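Side-chain contacts in phosphoribosylaminoimidazole carboxylase, ATPase subunit (PDB 3AX6), which probably catalyses the ATP-dependent joining of 5-aminoimidazole ribonucleotide and bicarbonate to give N5-carboxyaminoimidazole ribonucleotide in purine biosynthesis: residues I4-G9 against M15-A20; M23-I28 against M286-G291. All coordinates share one frame; numbering follows the deposited sequence.

Interaction 1: I4-G9 against M15-A20; sequences IGIIGG and MMTLEA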
loop_
_atom_site.group_PDB
_atom_site.type_symbol
_atom_site.label_atom_id
_atom_site.label_comp_id
_atom_site.label_asym_id
_atom_site.label_seq_id
_atom_site.Cartn_x
_atom_site.Cartn_y
_atom_site.Cartn_z
ATOM N N ILE A 4 6.204 -18.306 -3.339
ATOM C CA ILE A 4 7.428 -17.517 -3.277
ATOM C C ILE A 4 8.031 -17.672 -1.884
ATOM O O ILE A 4 7.357 -17.443 -0.874
ATOM C CB ILE A 4 7.158 -16.014 -3.532
ATOM C CG1 ILE A 4 6.688 -15.802 -4.975
ATOM C CG2 ILE A 4 8.419 -15.205 -3.259
ATOM C CD1 ILE A 4 6.300 -14.377 -5.290
ATOM N N GLY A 5 9.293 -18.077 -1.835
ATOM C CA GLY A 5 9.968 -18.238 -0.564
ATOM C C GLY A 5 10.811 -17.003 -0.306
ATOM O O GLY A 5 11.495 -16.512 -1.214
ATOM N N ILE A 6 10.761 -16.494 0.921
ATOM C CA ILE A 6 11.524 -15.303 1.273
ATOM C C ILE A 6 12.398 -15.531 2.501
ATOM O O ILE A 6 11.899 -15.838 3.579
ATOM C CB ILE A 6 10.593 -14.099 1.564
ATOM C CG1 ILE A 6 9.670 -13.842 0.375
ATOM C CG2 ILE A 6 11.427 -12.852 1.841
ATOM C CD1 ILE A 6 8.718 -12.685 0.589
ATOM N N ILE A 7 13.707 -15.381 2.327
ATOM C CA ILE A 7 14.655 -15.542 3.427
ATOM C C ILE A 7 14.852 -14.162 4.049
ATOM O O ILE A 7 15.418 -13.269 3.422
ATOM C CB ILE A 7 16.018 -16.076 2.921
ATOM C CG1 ILE A 7 15.819 -17.441 2.254
ATOM C CG2 ILE A 7 17.009 -16.176 4.084
ATOM C CD1 ILE A 7 17.032 -17.960 1.492
ATOM N N GLY A 8 14.376 -13.997 5.280
ATOM C CA GLY A 8 14.490 -12.724 5.965
ATOM C C GLY A 8 13.104 -12.228 6.319
ATOM O O GLY A 8 12.328 -11.863 5.433
ATOM N N GLY A 9 12.789 -12.211 7.613
ATOM C CA GLY A 9 11.474 -11.778 8.056
ATOM C C GLY A 9 11.372 -10.349 8.559
ATOM O O GLY A 9 10.384 -9.980 9.191
HETATM N N MSE A 15 7.238 -6.128 3.746
HETATM C CA MSE A 15 6.719 -5.302 2.666
HETATM C C MSE A 15 6.698 -6.085 1.357
HETATM O O MSE A 15 5.794 -5.910 0.543
HETATM C CB MSE A 15 7.550 -4.022 2.558
HETATM C CG MSE A 15 7.484 -3.204 3.845
HETATM SE SE MSE A 15 8.656 -1.664 3.967
HETATM C CE MSE A 15 7.481 -0.376 3.148
HETATM N N MSE A 16 7.682 -6.961 1.161
HETATM C CA MSE A 16 7.728 -7.806 -0.038
HETATM C C MSE A 16 6.578 -8.816 0.070
HETATM O O MSE A 16 5.836 -9.050 -0.884
HETATM C CB MSE A 16 9.046 -8.591 -0.119
HETATM C CG MSE A 16 10.308 -7.782 -0.382
HETATM SE SE MSE A 16 11.900 -8.911 -0.276
HETATM C CE MSE A 16 11.295 -10.332 -1.394
ATOM N N THR A 17 6.455 -9.420 1.247
ATOM C CA THR A 17 5.413 -10.403 1.510
ATOM C C THR A 17 4.027 -9.856 1.149
ATOM O O THR A 17 3.309 -10.472 0.351
ATOM C CB THR A 17 5.415 -10.842 3.006
ATOM O OG1 THR A 17 6.622 -11.559 3.303
ATOM C CG2 THR A 17 4.217 -11.729 3.303
ATOM N N LEU A 18 3.654 -8.707 1.720
ATOM C CA LEU A 18 2.339 -8.127 1.441
ATOM C C LEU A 18 2.118 -7.922 -0.054
ATOM O O LEU A 18 1.104 -8.346 -0.594
ATOM C CB LEU A 18 2.142 -6.792 2.171
ATOM C CG LEU A 18 1.810 -6.757 3.669
ATOM C CD1 LEU A 18 0.663 -7.714 3.999
ATOM C CD2 LEU A 18 3.026 -7.139 4.454
ATOM N N GLU A 19 3.069 -7.287 -0.728
ATOM C CA GLU A 19 2.926 -7.045 -2.161
ATOM C C GLU A 19 2.820 -8.336 -2.943
ATOM O O GLU A 19 2.131 -8.395 -3.957
ATOM C CB GLU A 19 4.101 -6.220 -2.695
ATOM C CG GLU A 19 4.016 -4.742 -2.369
ATOM C CD GLU A 19 2.724 -4.111 -2.876
ATOM O OE1 GLU A 19 2.369 -4.333 -4.059
ATOM O OE2 GLU A 19 2.063 -3.389 -2.093
ATOM N N ALA A 20 3.503 -9.372 -2.472
ATOM C CA ALA A 20 3.477 -10.657 -3.151
ATOM C C ALA A 20 2.090 -11.282 -3.029
ATOM O O ALA A 20 1.513 -11.739 -4.014
ATOM C CB ALA A 20 4.540 -11.581 -2.557
#
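Ile-4 and Ile-6 lie on strand 4-7, which runs nearly antiparallel (171°) to the helical segment 15-20 that carries Met-16, Thr-17 and Ala-20. The two axes are 10.1 Å apart at their closest. The CA atoms of Ile-6 and Thr-17 are 7.8 Å apart, and Ile-4 pairs with Ala-20. Ile-6 makes the largest share of the contact, touching both Met-16 and Thr-17. Its CG1 lies beside the backbone N (chi1 -55°), and the extended chi2 carries CD1 out to the helix. There Ile-6 CD1 lies 3.6 Å from Thr-17 OG1 and 4.0 Å from Met-16 CE. Met-16 is a selenomethionine. Its chain is straight through chi2 and bends at chi3 (49°), which turns CE to the isoleucine. The methyl then meets both branches of Ile-6, with Ile-6 CG2 at 4.1 Å from Met-16 CE. One turn further along the helix, Ile-4 CD1 comes to 4.3 Å from Ala-20 CB, a looser touch of two methyl groups. The hydroxyl of Thr-17 is hydrogen-bonded to Gly-13 O, within its own helix. Thr-67 of the neighbouring strand 65-68 touches both Ile-6 and Met-16, and Phe-278 and His-281 of helix 277-285 also touch Met-16. The contact packs the first strand of a Rossmann-like beta-alpha-beta unit against its helix. The joint between strand and helix is apolar and buried, and the one polar side-chain atom in it, Thr-17 OG1, has its partner in the helix backbone, so van der Waals packing holds the two elements together here.

Interaction 2: M23-I28 against M286-G291; sequences MGFYVI and MNLPLG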
loop_
_atom_site.group_PDB
_atom_site.type_symbol
_atom_site.label_atom_id
_atom_site.label_comp_id
_atom_site.label_asym_id
_atom_site.label_seq_id
_atom_site.Cartn_x
_atom_site.Cartn_y
_atom_site.Cartn_z
HETATM N N MSE A 23 -0.480 -9.847 -5.242
HETATM C CA MSE A 23 -0.473 -10.247 -6.642
HETATM C C MSE A 23 -0.997 -11.670 -6.799
HETATM O O MSE A 23 -0.979 -12.230 -7.892
HETATM C CB MSE A 23 0.944 -10.120 -7.215
HETATM C CG MSE A 23 0.995 -9.919 -8.728
HETATM SE SE MSE A 23 2.761 -9.392 -9.381
HETATM C CE MSE A 23 3.001 -7.830 -8.253
ATOM N N GLY A 24 -1.470 -12.238 -5.692
ATOM C CA GLY A 24 -2.019 -13.584 -5.714
ATOM C C GLY A 24 -1.042 -14.724 -5.477
ATOM O O GLY A 24 -1.321 -15.867 -5.827
ATOM N N PHE A 25 0.104 -14.436 -4.879
ATOM C CA PHE A 25 1.071 -15.485 -4.634
ATOM C C PHE A 25 1.015 -16.021 -3.212
ATOM O O PHE A 25 0.536 -15.356 -2.295
ATOM C CB PHE A 25 2.477 -14.972 -4.942
ATOM C CG PHE A 25 2.696 -14.652 -6.387
ATOM C CD1 PHE A 25 2.676 -15.661 -7.343
ATOM C CD2 PHE A 25 2.911 -13.343 -6.800
ATOM C CE1 PHE A 25 2.867 -15.367 -8.692
ATOM C CE2 PHE A 25 3.102 -13.042 -8.141
ATOM C CZ PHE A 25 3.080 -14.057 -9.090
ATOM N N TYR A 26 1.507 -17.240 -3.043
ATOM C CA TYR A 26 1.545 -17.880 -1.741
ATOM C C TYR A 26 2.960 -17.623 -1.237
ATOM O O TYR A 26 3.919 -17.853 -1.970
ATOM C CB TYR A 26 1.318 -19.383 -1.895
ATOM C CG TYR A 26 1.153 -20.129 -0.596
ATOM C CD1 TYR A 26 -0.097 -20.243 0.006
ATOM C CD2 TYR A 26 2.239 -20.745 0.022
ATOM C CE1 TYR A 26 -0.268 -20.959 1.186
ATOM C CE2 TYR A 26 2.080 -21.465 1.210
ATOM C CZ TYR A 26 0.822 -21.567 1.780
ATOM O OH TYR A 26 0.638 -22.294 2.929
ATOM N N VAL A 27 3.103 -17.144 -0.003
ATOM C CA VAL A 27 4.436 -16.868 0.523
ATOM C C VAL A 27 4.820 -17.601 1.793
ATOM O O VAL A 27 4.066 -17.653 2.765
ATOM C CB VAL A 27 4.649 -15.367 0.785
ATOM C CG1 VAL A 27 3.581 -14.849 1.725
ATOM C CG2 VAL A 27 6.028 -15.140 1.398
ATOM N N ILE A 28 6.017 -18.165 1.764
ATOM C CA ILE A 28 6.569 -18.879 2.896
ATOM C C ILE A 28 7.841 -18.116 3.288
ATOM O O ILE A 28 8.748 -17.940 2.468
ATOM C CB ILE A 28 6.849 -20.375 2.520
ATOM C CG1 ILE A 28 8.047 -20.920 3.299
ATOM C CG2 ILE A 28 7.053 -20.515 1.024
ATOM C CD1 ILE A 28 7.805 -21.065 4.782
HETATM N N MSE A 286 9.425 -12.968 -10.726
HETATM C CA MSE A 286 8.433 -13.882 -11.292
HETATM C C MSE A 286 8.440 -13.773 -12.820
HETATM O O MSE A 286 7.567 -14.315 -13.493
HETATM C CB MSE A 286 7.025 -13.569 -10.763
HETATM C CG MSE A 286 6.842 -13.742 -9.261
HETATM SE SE MSE A 286 7.521 -15.423 -8.603
HETATM C CE MSE A 286 6.369 -16.607 -9.566
ATOM N N ASN A 287 9.430 -13.062 -13.353
ATOM C CA ASN A 287 9.578 -12.869 -14.793
ATOM C C ASN A 287 8.273 -12.432 -15.453
ATOM O O ASN A 287 7.859 -12.982 -16.474
ATOM C CB ASN A 287 10.105 -14.151 -15.447
ATOM C CG ASN A 287 10.948 -13.872 -16.689
ATOM O OD1 ASN A 287 11.575 -12.824 -16.805
ATOM N ND2 ASN A 287 10.976 -14.823 -17.611
ATOM N N LEU A 288 7.630 -11.442 -14.843
ATOM C CA LEU A 288 6.385 -10.868 -15.335
ATOM C C LEU A 288 6.716 -9.477 -15.870
ATOM O O LEU A 288 7.777 -8.926 -15.561
ATOM C CB LEU A 288 5.383 -10.732 -14.190
ATOM C CG LEU A 288 4.880 -12.013 -13.533
ATOM C CD1 LEU A 288 4.221 -11.697 -12.209
ATOM C CD2 LEU A 288 3.905 -12.691 -14.476
ATOM N N PRO A 289 5.825 -8.899 -16.699
ATOM C CA PRO A 289 6.080 -7.561 -17.239
ATOM C C PRO A 289 6.260 -6.568 -16.089
ATOM O O PRO A 289 5.489 -6.563 -15.121
ATOM C CB PRO A 289 4.827 -7.283 -18.065
ATOM C CG PRO A 289 4.485 -8.641 -18.593
ATOM C CD PRO A 289 4.681 -9.534 -17.385
ATOM N N LEU A 290 7.294 -5.745 -16.188
ATOM C CA LEU A 290 7.592 -4.763 -15.146
ATOM C C LEU A 290 6.618 -3.586 -15.161
ATOM O O LEU A 290 6.075 -3.233 -16.205
ATOM C CB LEU A 290 9.033 -4.268 -15.311
ATOM C CG LEU A 290 10.145 -5.058 -14.606
ATOM C CD1 LEU A 290 9.789 -6.522 -14.520
ATOM C CD2 LEU A 290 11.471 -4.849 -15.332
ATOM N N GLY A 291 6.397 -2.989 -13.992
ATOM C CA GLY A 291 5.491 -1.861 -13.896
ATOM C C GLY A 291 6.129 -0.496 -14.081
ATOM O O GLY A 291 7.328 -0.308 -13.854
#
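Phe-25 and Met-286 come from opposite directions, each with CG beside its backbone N (chi1 -66° in Phe-25). Met-286, a selenomethionine, then bends at chi2 (-49°) and again at chi3. The folded chain puts its selenium above the face of the Phe-25 ring, 4.8 Å from the centroid and 18° off the ring normal. This is a Met-aromatic contact at some distance. The carbons on both sides of the selenium come closer: Met-286 CG is 3.8 Å from Phe-25 CZ, and Met-286 CE is 3.8 Å from Phe-25 CE1. Leu-288 approaches the same ring at its edge, with Leu-288 CD1 4.1 Å from Phe-25 CZ. That methyl also touches the selenium of Met-23, at 3.9 Å between Leu-288 CD1 and Met-23 SE. Two Schellman motifs lead into the contact, with Gly-24 and Asn-287 as the C-prime residues. Ile-282 packs on Met-23 and Phe-25, and Leu-323 of the second subunit packs on Met-23 and Leu-288. A leucine in place of Phe-25 would probably leave Met-286 SE without its aromatic partner and open a gap beside Leu-288 CD1. The contact is a buried apolar cluster that joins the end of helix 11-22 to the end of helix 277-285. Contact of this kind rests on shape and dispersion, and the sulfur of a natural methionine would probably sit over the ring in the same way.

From the N terminus, strand 3-7 leads through a glycine turn into helix 11-22, and interaction 1 closes this short loop. The chain then enters strand 26-31, which lies next to strand 3-7 in the same parallel sheet. Interaction 2 opens only after interaction 1 has closed, so the two are in series and neither nest nor cross. Interaction 2 closes a far longer loop, with 257 residues between its segments, and ties the N-terminal unit to the loop after helix 277-285. The two contacts also touch directly. Ile-4 N to Tyr-26 O (2.7 Å) is a probable hydrogen bond between neighbouring strands, and Thr-17 packs on Val-27.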